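Local coordinates for protein N-acetyltransferase (Staphylococcus aureus subsp. aureus, PDB 4LUA) that probably transfers an acetyl group from acetyl-CoA to an amine acceptor, as members of the GNAT N-acetyltransferase family do, at residues Lys19-Thr24 with Phe90-Asp95; Leu66-Ala71 with Lys96-Glu101; Phe29-His34 with Ile148-Thr153; Thr120-Asn125 with Val131-Leu136. One frame throughout, in Å; residues are numbered along the deposited sequence. Where two conformers were deposited one is given.

In the fold
Contacts 1 and 2 pack helices on the N-terminal sheet of a GNAT fold; contacts 3 and 4 build on the C-terminal one, and F29 of contact 3 helps join the halves, touching N94, N99 and F132. The centres of contacts 1 and 2 are about 9 Å apart, and the two share the pairing of strands 83-91 and 65-75, where F90 O lies 2.8 Å from T69 N. Contacts 3 and 4, with centres about 15 Å apart, meet where T30 O lies 2.9 Å from V123 N. Contacts 1 and 4 do not touch, their centres being about 18 Å apart. In GNAT relatives acetyl-CoA enters between the strands equivalent to 83-91 and 117-123, so this bridging region probably borders the cofactor cleft.

Contact 1: Lys19-Thr24 with Phe90-Asp95; sequences KRLVST and FVTNND
This is a buried apolar helix-on-sheet contact, in which L21 and V22 of helix 15-25 rest against F90 and T92 at the end of strand 83-91. In the GNAT fold these elements correspond to the first helix and the fourth strand, the latter being an edge of the N-terminal antiparallel sheet. The backbones come nearest at V22 and F90, whose CA atoms are 6.3 Å apart. The main interaction is a CH-pi contact: V22 CB stands over one face of the F90 ring, 4.1 Å from its centroid and only 10° off the ring normal. The CG1 methyl of V22 carries the closest approach, 3.5 Å from F90 CD2. F90 has its CG turned anti to the carbonyl carbon (chi1 -65°), which lays the ring under the helix, and M39 and V25 add further apolar cover around it.

On the helix itself, the S23 and T24 hydroxyls bond back to K19 O and R20 O. Past the strand, D95 caps the following helix, its OD1 accepting from I98 N.

L21 works on the neighbouring flank. With CG anti to its backbone N, it splays its two methyls toward the strand end, and CD2 comes near F90 O (4.1 Å). The other methyl covers a polar atom that already has a partner, I67 O on the adjoining strand: L21 CD1 lies 3.7 Å from T92 OG1.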
loop_
_atom_site.group_PDB
_atom_site.type_symbol
_atom_site.label_atom_id
_atom_site.label_comp_id
_atom_site.label_asym_id
_atom_site.label_seq_id
_atom_site.Cartn_x
_atom_site.Cartn_y
_atom_site.Cartn_z
ATOM N N LYS A 19 8.863 -11.689 1.371
ATOM C CA LYS A 19 8.218 -12.587 0.443
ATOM C C LYS A 19 7.335 -13.526 1.260
ATOM O O LYS A 19 6.214 -13.877 0.814
ATOM C CB LYS A 19 9.285 -13.372 -0.352
ATOM C CG LYS A 19 8.703 -14.356 -1.351
ATOM C CD LYS A 19 9.823 -14.997 -2.200
ATOM C CE LYS A 19 9.295 -16.246 -2.821
ATOM N NZ LYS A 19 10.333 -16.951 -3.628
ATOM N N ARG A 20 7.755 -13.817 2.502
ATOM C CA ARG A 20 6.938 -14.708 3.313
ATOM C C ARG A 20 5.638 -13.996 3.670
ATOM O O ARG A 20 4.557 -14.620 3.666
ATOM C CB ARG A 20 7.687 -15.091 4.578
ATOM C CG ARG A 20 6.938 -15.985 5.560
ATOM C CD ARG A 20 7.839 -16.247 6.778
ATOM N NE ARG A 20 9.218 -16.576 6.370
ATOM C CZ ARG A 20 10.313 -15.891 6.729
ATOM N NH1 ARG A 20 10.213 -14.829 7.534
ATOM N NH2 ARG A 20 11.518 -16.270 6.285
ATOM N N LEU A 21 5.731 -12.702 3.963
ATOM C CA LEU A 21 4.490 -12.028 4.380
ATOM C C LEU A 21 3.501 -11.953 3.223
ATOM O O LEU A 21 2.273 -12.267 3.353
ATOM C CB LEU A 21 4.793 -10.592 4.820
ATOM C CG LEU A 21 3.569 -9.691 5.051
ATOM C CD1 LEU A 21 2.902 -10.099 6.376
ATOM C CD2 LEU A 21 4.043 -8.208 5.064
ATOM N N VAL A 22 3.992 -11.463 2.083
ATOM C CA VAL A 22 3.054 -11.204 0.993
ATOM C C VAL A 22 2.463 -12.485 0.423
ATOM O O VAL A 22 1.278 -12.483 0.020
ATOM C CB VAL A 22 3.588 -10.269 -0.125
ATOM C CG1 VAL A 22 4.071 -8.880 0.491
ATOM C CG2 VAL A 22 4.699 -10.957 -0.914
ATOM N N SER A 23 3.229 -13.571 0.413
ATOM C CA SER A 23 2.660 -14.822 -0.053
ATOM C C SER A 23 1.686 -15.388 0.981
ATOM O O SER A 23 0.731 -16.059 0.605
ATOM C CB SER A 23 3.743 -15.833 -0.428
ATOM O OG SER A 23 4.587 -16.105 0.669
ATOM N N THR A 24 1.882 -15.083 2.269
ATOM C CA THR A 24 1.004 -15.672 3.287
ATOM C C THR A 24 -0.309 -14.878 3.414
ATOM O O THR A 24 -1.419 -15.417 3.468
ATOM C CB THR A 24 1.710 -15.760 4.642
ATOM O OG1 THR A 24 2.825 -16.661 4.523
ATOM C CG2 THR A 24 0.754 -16.308 5.679
ATOM N N PHE A 90 -0.012 -5.010 2.121
ATOM C CA PHE A 90 -0.482 -6.307 2.632
ATOM C C PHE A 90 -0.428 -6.259 4.133
ATOM O O PHE A 90 0.622 -5.929 4.710
ATOM C CB PHE A 90 0.463 -7.435 2.119
ATOM C CG PHE A 90 0.416 -7.607 0.626
ATOM C CD1 PHE A 90 -0.457 -8.496 0.028
ATOM C CD2 PHE A 90 1.285 -6.868 -0.172
ATOM C CE1 PHE A 90 -0.510 -8.653 -1.382
ATOM C CE2 PHE A 90 1.249 -7.016 -1.573
ATOM C CZ PHE A 90 0.370 -7.905 -2.175
ATOM N N VAL A 91 -1.556 -6.573 4.782
ATOM C CA VAL A 91 -1.649 -6.408 6.237
ATOM C C VAL A 91 -2.196 -7.708 6.818
ATOM O O VAL A 91 -3.252 -8.162 6.376
ATOM C CB VAL A 91 -2.680 -5.328 6.573
ATOM C CG1 VAL A 91 -2.680 -5.080 8.083
ATOM C CG2 VAL A 91 -2.449 -4.088 5.759
ATOM N N THR A 92 -1.493 -8.325 7.781
ATOM C CA THR A 92 -1.997 -9.542 8.419
ATOM C C THR A 92 -3.406 -9.282 8.956
ATOM O O THR A 92 -3.638 -8.286 9.617
ATOM C CB THR A 92 -1.039 -10.007 9.519
ATOM O OG1 THR A 92 0.216 -10.323 8.900
ATOM C CG2 THR A 92 -1.604 -11.305 10.168
ATOM N N ASN A 93 -4.329 -10.200 8.626
ATOM C CA ASN A 93 -5.742 -10.118 9.062
ATOM C C ASN A 93 -6.466 -8.847 8.588
ATOM O O ASN A 93 -7.533 -8.523 9.136
ATOM C CB ASN A 93 -5.855 -10.155 10.600
ATOM C CG ASN A 93 -5.246 -11.413 11.236
ATOM O OD1 ASN A 93 -5.322 -12.493 10.669
ATOM N ND2 ASN A 93 -4.648 -11.263 12.435
ATOM N N ASN A 94 -5.933 -8.127 7.594
ATOM C CA ASN A 94 -6.485 -6.807 7.203
ATOM C C ASN A 94 -6.759 -5.907 8.388
ATOM O O ASN A 94 -7.775 -5.148 8.444
ATOM C CB ASN A 94 -7.780 -6.930 6.391
ATOM C CG ASN A 94 -7.531 -7.042 4.887
ATOM O OD1 ASN A 94 -6.457 -6.696 4.389
ATOM N ND2 ASN A 94 -8.569 -7.425 4.148
ATOM N N ASP A 95 -5.885 -5.994 9.393
ATOM C CA ASP A 95 -6.094 -5.274 10.613
ATOM C C ASP A 95 -6.018 -3.770 10.392
ATOM O O ASP A 95 -4.963 -3.205 10.012
ATOM C CB ASP A 95 -5.028 -5.727 11.633
ATOM C CG ASP A 95 -5.257 -5.151 13.026
ATOM O OD1 ASP A 95 -5.357 -3.923 13.199
ATOM O OD2 ASP A 95 -5.302 -5.921 14.018
#

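Contact 2: Leu66-Ala71 with Lys96-Glu101; sequences LIATAA and KSINSE
The carbonyl oxygen of I67 is gripped twice, by the backbone N and by the hydroxyl of T92, and this double hold ties the beginning of strand 65-75 to its antiparallel neighbour, strand 83-91. The same I67, with A68, receives the first turns of helix 96-112, so the contact is the packing of a helix on the sheet from which its own chain has just emerged. In GNAT terms, the third strand carries the helix that follows the fourth.

I98 is the residue that reaches across, and its two branches divide the work. Its CG2 methyl, anti to the backbone N, rests 3.9 Å from A68 CB, while the other branch runs out so that its CD1 meets I67 CD1 at 4.0 Å. The I67 and I98 side chains cross at about a right angle and touch at these CD1 methyls. I67 sends its own CD1 toward the helix by holding CG1 between its backbone N and carbonyl carbon (chi1 66°). I5 touches both isoleucines.

The next residue, N99, is held through ND2 by N89 OD1 on strand 83-91. On the helix flank, K96 O accepts from S100 twice, the N and the hydroxyl coming from opposite faces of the carbonyl plane, with S100 OG 2.9 Å from K96 O.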
loop_
_atom_site.group_PDB
_atom_site.type_symbol
_atom_site.label_atom_id
_atom_site.label_comp_id
_atom_site.label_asym_id
_atom_site.label_seq_id
_atom_site.Cartn_x
_atom_site.Cartn_y
_atom_site.Cartn_z
ATOM N N LEU A 66 7.364 -9.626 10.803
ATOM C CA LEU A 66 6.835 -8.643 9.865
ATOM C C LEU A 66 5.347 -8.911 9.692
ATOM O O LEU A 66 4.924 -10.015 9.235
ATOM C CB LEU A 66 7.583 -8.799 8.518
ATOM C CG LEU A 66 7.071 -7.925 7.399
ATOM C CD1 LEU A 66 7.242 -6.423 7.718
ATOM C CD2 LEU A 66 7.863 -8.315 6.127
ATOM N N ILE A 67 4.522 -7.939 10.075
ATOM C CA ILE A 67 3.070 -8.164 10.037
ATOM C C ILE A 67 2.304 -7.348 9.023
ATOM O O ILE A 67 1.134 -7.619 8.770
ATOM C CB ILE A 67 2.430 -8.004 11.444
ATOM C CG1 ILE A 67 2.520 -6.563 11.949
ATOM C CG2 ILE A 67 3.130 -9.007 12.404
ATOM C CD1 ILE A 67 1.651 -6.379 13.224
ATOM N N ALA A 68 2.951 -6.343 8.437
ATOM C CA ALA A 68 2.267 -5.510 7.448
ATOM C C ALA A 68 3.291 -4.756 6.636
ATOM O O ALA A 68 4.429 -4.523 7.098
ATOM C CB ALA A 68 1.292 -4.477 8.120
ATOM N N THR A 69 2.890 -4.371 5.420
ATOM C CA THR A 69 3.790 -3.571 4.584
ATOM C C THR A 69 2.985 -2.666 3.666
ATOM O O THR A 69 1.822 -2.974 3.357
ATOM C CB THR A 69 4.698 -4.493 3.707
ATOM O OG1 THR A 69 5.687 -3.699 3.016
ATOM C CG2 THR A 69 3.943 -5.409 2.691
ATOM N N ALA A 70 3.624 -1.549 3.254
ATOM C CA ALA A 70 3.116 -0.790 2.094
ATOM C C ALA A 70 4.318 -0.089 1.488
ATOM O O ALA A 70 5.319 0.110 2.176
ATOM C CB ALA A 70 2.003 0.210 2.541
ATOM N N ALA A 71 4.195 0.267 0.203
ATOM C CA ALA A 71 5.264 0.936 -0.539
ATOM C C ALA A 71 4.732 2.298 -1.071
ATOM O O ALA A 71 3.539 2.487 -1.356
ATOM C CB ALA A 71 5.689 0.030 -1.664
ATOM N N LYS A 96 -7.156 -3.118 10.631
ATOM C CA LYS A 96 -7.211 -1.684 10.335
ATOM C C LYS A 96 -6.548 -0.811 11.367
ATOM O O LYS A 96 -6.209 0.327 11.048
ATOM C CB LYS A 96 -8.660 -1.264 10.164
ATOM C CG LYS A 96 -9.231 -1.791 8.879
ATOM C CD LYS A 96 -10.710 -1.412 8.810
ATOM C CE LYS A 96 -11.474 -2.595 8.373
ATOM N NZ LYS A 96 -12.856 -2.234 7.992
ATOM N N SER A 97 -6.411 -1.291 12.605
ATOM C CA SER A 97 -5.652 -0.527 13.597
ATOM C C SER A 97 -4.190 -0.430 13.158
ATOM O O SER A 97 -3.565 0.673 13.112
ATOM C CB SER A 97 -5.732 -1.194 14.963
ATOM O OG SER A 97 -5.294 -0.258 15.931
ATOM N N ILE A 98 -3.648 -1.587 12.788
ATOM C CA ILE A 98 -2.277 -1.647 12.290
ATOM C C ILE A 98 -2.142 -0.826 10.994
ATOM O O ILE A 98 -1.214 -0.005 10.828
ATOM C CB ILE A 98 -1.842 -3.128 11.956
ATOM C CG1 ILE A 98 -1.906 -4.022 13.186
ATOM C CG2 ILE A 98 -0.409 -3.182 11.336
ATOM C CD1 ILE A 98 -1.035 -3.582 14.189
ATOM N N ASN A 99 -3.064 -1.032 10.045
ATOM C CA ASN A 99 -2.902 -0.332 8.789
ATOM C C ASN A 99 -3.096 1.165 8.956
ATOM O O ASN A 99 -2.475 1.939 8.217
ATOM C CB ASN A 99 -3.848 -0.890 7.674
ATOM C CG ASN A 99 -3.233 -0.763 6.285
ATOM O OD1 ASN A 99 -1.998 -0.866 6.154
ATOM N ND2 ASN A 99 -4.074 -0.547 5.266
ATOM N N SER A 100 -3.952 1.609 9.880
ATOM C CA SER A 100 -4.137 3.058 10.074
ATOM C C SER A 100 -2.840 3.631 10.602
ATOM O O SER A 100 -2.474 4.757 10.176
ATOM C CB SER A 100 -5.264 3.373 11.081
ATOM O OG SER A 100 -6.519 3.120 10.459
ATOM N N GLU A 101 -2.157 2.905 11.497
ATOM C CA GLU A 101 -0.854 3.414 11.989
ATOM C C GLU A 101 0.130 3.502 10.813
ATOM O O GLU A 101 0.858 4.510 10.631
ATOM C CB GLU A 101 -0.294 2.536 13.100
ATOM C CG GLU A 101 -0.803 2.886 14.474
ATOM C CD GLU A 101 -0.211 1.964 15.546
ATOM O OE1 GLU A 101 0.953 1.515 15.371
ATOM O OE2 GLU A 101 -0.920 1.676 16.545
#

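Contact 3: Phe29-His34 with Ile148-Thr153; sequences FTQDSH and IKIGNT
Q31 is the residue that reaches from the loop after helix 15-25 to the end of strand 139-150, and its amide is where the packing is close. Q31 NE2 lies 3.5 Å from I148 CD1, with the two side chains crossing at about a right angle, while Q31 OE1 is 4.0 Å from I150 CD1. The chain gets there because CG is anti to the carbonyl carbon and the rest is extended (chi2 177°). Although it is set among methyls, the amide keeps a polar partner: OE1 accepts from Q37 N, which helps to set the rotation of the group.

Away from this buried patch the contact is much looser. D32 CB stays 5.5 Å from I150 CD1. The D32 carboxylate turns back on its own loop: OD2 takes H34 N at 2.9 Å, an Asx turn, with the donor above the carboxylate plane. H34, G151 and N152 are exposed. Beyond I150 the strand turns: I150 and T153 close a type II' turn with paired backbone bonds. In GNAT relatives the loop between the first two helices and this tight hairpin of the last two strands commonly line the acceptor site, consistent with such a place here.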
loop_
_atom_site.group_PDB
_atom_site.type_symbol
_atom_site.label_atom_id
_atom_site.label_comp_id
_atom_site.label_asym_id
_atom_site.label_seq_id
_atom_site.Cartn_x
_atom_site.Cartn_y
_atom_site.Cartn_z
ATOM N N PHE A 29 -4.663 -5.060 0.516
ATOM C CA PHE A 29 -5.757 -4.387 1.255
ATOM C C PHE A 29 -6.753 -3.605 0.383
ATOM O O PHE A 29 -7.928 -3.504 0.777
ATOM C CB PHE A 29 -5.052 -3.414 2.239
ATOM C CG PHE A 29 -6.009 -2.690 3.168
ATOM C CD1 PHE A 29 -6.400 -3.292 4.345
ATOM C CD2 PHE A 29 -6.452 -1.417 2.843
ATOM C CE1 PHE A 29 -7.283 -2.585 5.250
ATOM C CE2 PHE A 29 -7.336 -0.743 3.718
ATOM C CZ PHE A 29 -7.715 -1.334 4.888
ATOM N N THR A 30 -6.301 -3.072 -0.747
ATOM C CA THR A 30 -7.203 -2.307 -1.627
ATOM C C THR A 30 -7.704 -3.091 -2.789
ATOM O O THR A 30 -8.439 -2.526 -3.610
ATOM C CB THR A 30 -6.475 -1.056 -2.216
ATOM O OG1 THR A 30 -5.355 -1.424 -3.044
ATOM C CG2 THR A 30 -5.943 -0.195 -1.051
ATOM N N GLN A 31 -7.359 -4.385 -2.902
ATOM C CA GLN A 31 -7.805 -5.173 -4.049
ATOM C C GLN A 31 -8.890 -6.158 -3.629
ATOM O O GLN A 31 -9.676 -5.861 -2.717
ATOM C CB GLN A 31 -6.623 -5.855 -4.730
ATOM C CG GLN A 31 -5.641 -4.792 -5.180
ATOM C CD GLN A 31 -4.368 -5.319 -5.831
ATOM O OE1 GLN A 31 -4.068 -6.538 -5.890
ATOM N NE2 GLN A 31 -3.568 -4.351 -6.312
ATOM N N ASP A 32 -9.018 -7.297 -4.303
ATOM C CA ASP A 32 -10.155 -8.156 -4.019
ATOM C C ASP A 32 -9.770 -9.334 -3.114
ATOM O O ASP A 32 -8.621 -9.771 -3.070
ATOM C CB ASP A 32 -10.693 -8.669 -5.375
ATOM C CG ASP A 32 -11.869 -9.615 -5.234
ATOM O OD1 ASP A 32 -12.991 -9.095 -4.966
ATOM O OD2 ASP A 32 -11.722 -10.871 -5.441
ATOM N N SER A 33 -10.754 -9.843 -2.385
ATOM C CA SER A 33 -10.555 -10.951 -1.454
ATOM C C SER A 33 -10.087 -12.233 -2.104
ATOM O O SER A 33 -9.399 -13.061 -1.473
ATOM C CB SER A 33 -11.881 -11.182 -0.690
ATOM O OG SER A 33 -12.904 -11.675 -1.513
ATOM N N HIS A 34 -10.452 -12.416 -3.361
ATOM C CA HIS A 34 -9.925 -13.569 -4.083
ATOM C C HIS A 34 -8.886 -13.179 -5.141
ATOM O O HIS A 34 -7.904 -13.918 -5.346
ATOM C CB HIS A 34 -11.036 -14.324 -4.751
ATOM C CG HIS A 34 -10.546 -15.536 -5.483
ATOM N ND1 HIS A 34 -10.606 -15.636 -6.849
ATOM C CD2 HIS A 34 -9.950 -16.675 -5.047
ATOM C CE1 HIS A 34 -10.096 -16.795 -7.234
ATOM N NE2 HIS A 34 -9.677 -17.442 -6.159
ATOM N N ILE A 148 -7.153 -1.870 -13.432
ATOM C CA ILE A 148 -6.091 -2.806 -13.085
ATOM C C ILE A 148 -6.426 -4.181 -13.636
ATOM O O ILE A 148 -7.596 -4.546 -13.692
ATOM C CB ILE A 148 -5.882 -2.853 -11.549
ATOM C CG1 ILE A 148 -4.725 -3.753 -11.181
ATOM C CG2 ILE A 148 -7.111 -3.411 -10.826
ATOM C CD1 ILE A 148 -4.279 -3.569 -9.668
ATOM N N LYS A 149 -5.416 -4.933 -14.056
ATOM C CA LYS A 149 -5.664 -6.307 -14.491
ATOM C C LYS A 149 -4.979 -7.256 -13.526
ATOM O O LYS A 149 -3.742 -7.204 -13.364
ATOM C CB LYS A 149 -5.094 -6.531 -15.899
ATOM C CG LYS A 149 -5.479 -7.852 -16.519
ATOM C CD LYS A 149 -4.946 -7.934 -17.966
ATOM C CE LYS A 149 -5.451 -9.179 -18.650
ATOM N NZ LYS A 149 -4.730 -9.432 -19.921
ATOM N N ILE A 150 -5.752 -8.137 -12.891
ATOM C CA ILE A 150 -5.205 -9.070 -11.910
ATOM C C ILE A 150 -5.334 -10.445 -12.484
ATOM O O ILE A 150 -6.430 -11.002 -12.569
ATOM C CB ILE A 150 -5.944 -8.934 -10.559
ATOM C CG1 ILE A 150 -5.756 -7.509 -10.013
ATOM C CG2 ILE A 150 -5.459 -9.996 -9.553
ATOM C CD1 ILE A 150 -6.738 -7.096 -8.842
ATOM N N GLY A 151 -4.200 -10.994 -12.923
ATOM C CA GLY A 151 -4.191 -12.252 -13.633
ATOM C C GLY A 151 -4.828 -11.973 -14.967
ATOM O O GLY A 151 -4.330 -11.128 -15.707
ATOM N N ASN A 152 -5.949 -12.640 -15.250
ATOM C CA ASN A 152 -6.700 -12.368 -16.454
ATOM C C ASN A 152 -8.038 -11.666 -16.148
ATOM O O ASN A 152 -8.995 -11.796 -16.902
ATOM C CB ASN A 152 -6.972 -13.671 -17.214
ATOM C CG ASN A 152 -7.413 -13.420 -18.643
ATOM O OD1 ASN A 152 -7.164 -12.330 -19.192
ATOM N ND2 ASN A 152 -8.102 -14.397 -19.245
ATOM N N THR A 153 -8.124 -10.962 -15.034
ATOM C CA THR A 153 -9.393 -10.403 -14.586
ATOM C C THR A 153 -9.217 -8.889 -14.352
ATOM O O THR A 153 -8.423 -8.466 -13.467
ATOM C CB THR A 153 -9.833 -11.070 -13.234
ATOM O OG1 THR A 153 -9.970 -12.506 -13.402
ATOM C CG2 THR A 153 -11.175 -10.453 -12.734
#

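Contact 4: Thr120-Asn125 with Val131-Leu136; sequences TSIVSN and VFYSAL
Strand 117-123 and helix 127-135 run back along each other in roughly opposite directions, their closest CA atoms in these segments being those of T120 and Y133, 8.7 Å apart. Y133 bridges the two, its ring directed from the helix toward the strand. T120 lays its CG2 methyl over the middle of that ring, 3.6 Å from the centroid and 7° off the normal, a well-centred CH-pi contact. The torsion of T120 explains the placing: OG1 is anti to the backbone N (chi1 -165°), which leaves CG2 to press on the ring while OG1 is carried toward the phenol oxygen. T120 OG1 and Y133 OH are 3.2 Å apart, at best a weak hydrogen bond.

This is the packing inside a beta-alpha-beta crossover of the GNAT fold, in which helix 127-135 links strand 117-123 to strand 139-150, the two strands lying parallel with strand 153-163 between them. The Y133 ring is gripped from both sides, for F132 CE1 lies over the centre of the opposite face at 4.1 Å. F138 meets the ring edge-to-face, and F132 has a similar edge-to-face partner in F29. The strand's second contribution comes from I122, whose CD1 approaches the ring obliquely, 3.8 Å from Y133 CD2.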
loop_
_atom_site.group_PDB
_atom_site.type_symbol
_atom_site.label_atom_id
_atom_site.label_comp_id
_atom_site.label_asym_id
_atom_site.label_seq_id
_atom_site.Cartn_x
_atom_site.Cartn_y
_atom_site.Cartn_z
ATOM N N THR A 120 -3.994 6.820 -3.924
ATOM C CA THR A 120 -4.173 5.391 -3.721
ATOM C C THR A 120 -5.324 4.952 -4.630
ATOM O O THR A 120 -6.247 5.726 -4.951
ATOM C CB THR A 120 -4.505 5.087 -2.193
ATOM O OG1 THR A 120 -4.322 3.686 -1.939
ATOM C CG2 THR A 120 -5.942 5.523 -1.785
ATOM N N SER A 121 -5.287 3.689 -5.086
ATOM C CA SER A 121 -6.329 3.127 -5.942
ATOM C C SER A 121 -6.994 1.967 -5.202
ATOM O O SER A 121 -6.322 1.230 -4.458
ATOM C CB SER A 121 -5.766 2.623 -7.317
ATOM O OG SER A 121 -4.696 1.699 -7.006
ATOM N N ILE A 122 -8.320 1.862 -5.368
ATOM C CA ILE A 122 -9.077 0.839 -4.568
ATOM C C ILE A 122 -10.044 0.179 -5.527
ATOM O O ILE A 122 -10.825 0.845 -6.255
ATOM C CB ILE A 122 -9.865 1.533 -3.418
ATOM C CG1 ILE A 122 -8.904 2.349 -2.537
ATOM C CG2 ILE A 122 -10.601 0.464 -2.547
ATOM C CD1 ILE A 122 -9.647 3.107 -1.394
ATOM N N VAL A 123 -10.079 -1.164 -5.543
ATOM C CA VAL A 123 -11.051 -1.806 -6.404
ATOM C C VAL A 123 -12.468 -1.368 -6.052
ATOM O O VAL A 123 -12.813 -1.145 -4.868
ATOM C CB VAL A 123 -10.913 -3.332 -6.281
ATOM C CG1 VAL A 123 -12.115 -4.052 -6.879
ATOM C CG2 VAL A 123 -9.575 -3.768 -6.968
ATOM N N SER A 124 -13.284 -1.210 -7.072
ATOM C CA SER A 124 -14.496 -0.418 -6.876
ATOM C C SER A 124 -15.538 -0.872 -5.884
ATOM O O SER A 124 -16.285 -0.024 -5.391
ATOM C CB SER A 124 -15.124 -0.079 -8.211
ATOM O OG SER A 124 -15.645 -1.251 -8.773
ATOM N N ASN A 125 -15.612 -2.170 -5.580
ATOM C CA ASN A 125 -16.623 -2.563 -4.590
ATOM C C ASN A 125 -15.980 -2.806 -3.226
ATOM O O ASN A 125 -16.692 -3.222 -2.295
ATOM C CB ASN A 125 -17.340 -3.810 -5.078
ATOM C CG ASN A 125 -16.370 -4.974 -5.297
ATOM O OD1 ASN A 125 -15.146 -4.782 -5.490
ATOM N ND2 ASN A 125 -16.923 -6.202 -5.293
ATOM N N VAL A 131 -13.732 3.367 2.906
ATOM C CA VAL A 131 -14.060 4.029 4.165
ATOM C C VAL A 131 -12.843 4.211 5.082
ATOM O O VAL A 131 -12.688 5.253 5.733
ATOM C CB VAL A 131 -15.194 3.246 4.885
ATOM C CG1 VAL A 131 -15.330 3.696 6.355
ATOM C CG2 VAL A 131 -16.491 3.484 4.114
ATOM N N PHE A 132 -11.959 3.200 5.082
ATOM C CA PHE A 132 -10.730 3.284 5.857
ATOM C C PHE A 132 -9.911 4.518 5.384
ATOM O O PHE A 132 -9.445 5.324 6.207
ATOM C CB PHE A 132 -9.963 1.968 5.650
ATOM C CG PHE A 132 -8.521 2.038 6.032
ATOM C CD1 PHE A 132 -7.537 2.431 5.075
ATOM C CD2 PHE A 132 -8.118 1.667 7.319
ATOM C CE1 PHE A 132 -6.165 2.485 5.484
ATOM C CE2 PHE A 132 -6.747 1.668 7.662
ATOM C CZ PHE A 132 -5.808 2.118 6.764
ATOM N N TYR A 133 -9.766 4.660 4.066
ATOM C CA TYR A 133 -8.965 5.784 3.578
ATOM C C TYR A 133 -9.635 7.107 3.752
ATOM O O TYR A 133 -8.981 8.128 4.043
ATOM C CB TYR A 133 -8.649 5.589 2.079
ATOM C CG TYR A 133 -7.316 4.893 1.885
ATOM C CD1 TYR A 133 -6.158 5.644 2.000
ATOM C CD2 TYR A 133 -7.221 3.546 1.519
ATOM C CE1 TYR A 133 -4.906 5.076 1.807
ATOM C CE2 TYR A 133 -5.959 2.977 1.316
ATOM C CZ TYR A 133 -4.844 3.786 1.446
ATOM O OH TYR A 133 -3.602 3.243 1.190
ATOM N N SER A 134 -10.970 7.148 3.623
ATOM C CA SER A 134 -11.700 8.399 3.862
ATOM C C SER A 134 -11.508 8.851 5.315
ATOM O O SER A 134 -11.369 10.052 5.605
ATOM C CB SER A 134 -13.210 8.193 3.576
ATOM O OG SER A 134 -13.924 9.376 3.875
ATOM N N ALA A 135 -11.474 7.877 6.229
ATOM C CA ALA A 135 -11.337 8.234 7.628
ATOM C C ALA A 135 -9.956 8.848 7.917
ATOM O O ALA A 135 -9.778 9.576 8.911
ATOM C CB ALA A 135 -11.551 6.972 8.507
ATOM N N LEU A 136 -8.976 8.507 7.083
ATOM C CA LEU A 136 -7.623 9.095 7.226
ATOM C C LEU A 136 -7.466 10.397 6.468
ATOM O O LEU A 136 -6.376 10.995 6.496
ATOM C CB LEU A 136 -6.596 8.090 6.656
ATOM C CG LEU A 136 -6.532 6.844 7.549
ATOM C CD1 LEU A 136 -5.722 5.771 6.798
ATOM C CD2 LEU A 136 -5.899 7.132 8.896
#